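Local coordinates for designed helical repeat protein (Synthetic construct, PDB 5CWG) that is a de novo designed scaffold of stacked helical repeats, made to explore repeat-protein architectures, with no known biological function, at residues A[98-102]-A[103-107]. Sequence-based numbering, arbitrary orientation.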
# COMPACT_ATOMS: atom_id res chain seq x y z
N ALA A 98 7.09 -14.40 -2.23
CA ALA A 98 8.22 -14.20 -3.11
C ALA A 98 9.56 -14.09 -2.40
O ALA A 98 10.58 -14.00 -3.08
CB ALA A 98 7.99 -12.95 -3.97
N GLY A 99 9.56 -14.18 -1.07
CA GLY A 99 10.79 -14.08 -0.30
C GLY A 99 11.42 -12.71 -0.27
O GLY A 99 12.63 -12.58 -0.21
N ILE A 100 10.59 -11.67 -0.29
CA ILE A 100 11.10 -10.30 -0.29
C ILE A 100 11.15 -9.73 1.11
O ILE A 100 10.14 -9.68 1.82
CB ILE A 100 10.26 -9.41 -1.20
CG1 ILE A 100 10.46 -9.84 -2.66
CG2 ILE A 100 10.63 -7.92 -1.02
CD1 ILE A 100 9.47 -9.26 -3.58
N THR A 101 12.33 -9.27 1.49
CA THR A 101 12.55 -8.62 2.77
C THR A 101 13.27 -7.27 2.65
O THR A 101 13.47 -6.59 3.63
CB THR A 101 13.37 -9.52 3.72
OG1 THR A 101 14.63 -9.80 3.13
CG2 THR A 101 12.61 -10.80 4.02
N SER A 102 13.62 -6.87 1.44
CA SER A 102 14.34 -5.62 1.22
C SER A 102 13.53 -4.43 1.72
O SER A 102 12.40 -4.18 1.28
CB SER A 102 14.63 -5.44 -0.25
OG SER A 102 14.84 -4.09 -0.61
N SER A 103 14.17 -3.62 2.57
CA SER A 103 13.50 -2.43 3.10
C SER A 103 13.18 -1.43 1.99
O SER A 103 12.10 -0.82 1.99
CB SER A 103 14.38 -1.75 4.17
OG SER A 103 15.60 -1.30 3.62
N GLU A 104 14.08 -1.27 1.03
CA GLU A 104 13.88 -0.30 -0.03
C GLU A 104 12.79 -0.74 -0.99
O GLU A 104 12.00 0.08 -1.47
CB GLU A 104 15.18 -0.01 -0.76
CG GLU A 104 16.19 0.67 0.21
CD GLU A 104 17.42 1.27 -0.37
OE1 GLU A 104 17.94 0.75 -1.36
OE2 GLU A 104 17.90 2.28 0.21
N VAL A 105 12.70 -2.03 -1.27
CA VAL A 105 11.65 -2.54 -2.13
C VAL A 105 10.30 -2.35 -1.45
O VAL A 105 9.33 -1.91 -2.07
CB VAL A 105 11.87 -4.01 -2.47
CG1 VAL A 105 10.66 -4.63 -3.15
CG2 VAL A 105 13.09 -4.18 -3.36
N LEU A 106 10.20 -2.71 -0.17
CA LEU A 106 8.93 -2.59 0.54
C LEU A 106 8.48 -1.14 0.65
O LEU A 106 7.30 -0.83 0.49
CB LEU A 106 9.04 -3.23 1.94
CG LEU A 106 9.22 -4.74 1.92
CD1 LEU A 106 9.66 -5.25 3.25
CD2 LEU A 106 7.94 -5.42 1.49
N GLU A 107 9.42 -0.23 0.90
CA GLU A 107 9.07 1.19 0.95
C GLU A 107 8.49 1.68 -0.38
O GLU A 107 7.52 2.45 -0.41
CB GLU A 107 10.29 2.02 1.31
CG GLU A 107 9.97 3.51 1.58
CD GLU A 107 9.79 4.35 0.32
OE1 GLU A 107 10.45 4.08 -0.70
OE2 GLU A 107 9.00 5.31 0.35
O HOH W 1 16.75 -2.79 0.74
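The flat group at the centre of this contact is the carbonyl of Ser102: Leu106 N donates to its O at 3.0 Å, while Leu106 CG packs against the same oxygen. This is the first i to i+4 bond of helix 103-123. The hydroxyl of Ser102 caps the same turn. With OG anti to the backbone N (chi1 157°), it lies beside the carbonyl carbon and accepts from Val105 N at 3.0 Å, the N-H...O angle of 165° marking a nearly straight bond. Val105 CG2 packs against Ser102 OG at 3.3 Å. One water lies 2.7 Å from Ser102 OG and accepts from Glu104 N, so a second first-turn amide is satisfied through solvent. Replacing Ser102 with alanine removes OG, which would probably leave Val105 N without its capping acceptor and the water less firmly held. On the apolar side, in the conformer described here, Ile100 CG2 meets Val105 CG1 at 3.9 Å, the two side chains crossing at about a right angle; Leu156 of helix 153-173 touches both. The carboxylate of Glu104 is engaged by Lys157 in a salt bridge through OE1. Gly99, at positive phi, ends helix 77-98 in a Schellman motif, and Ser102 N-caps the next: a short helix-loop-helix connection within an all-helical repeat protein.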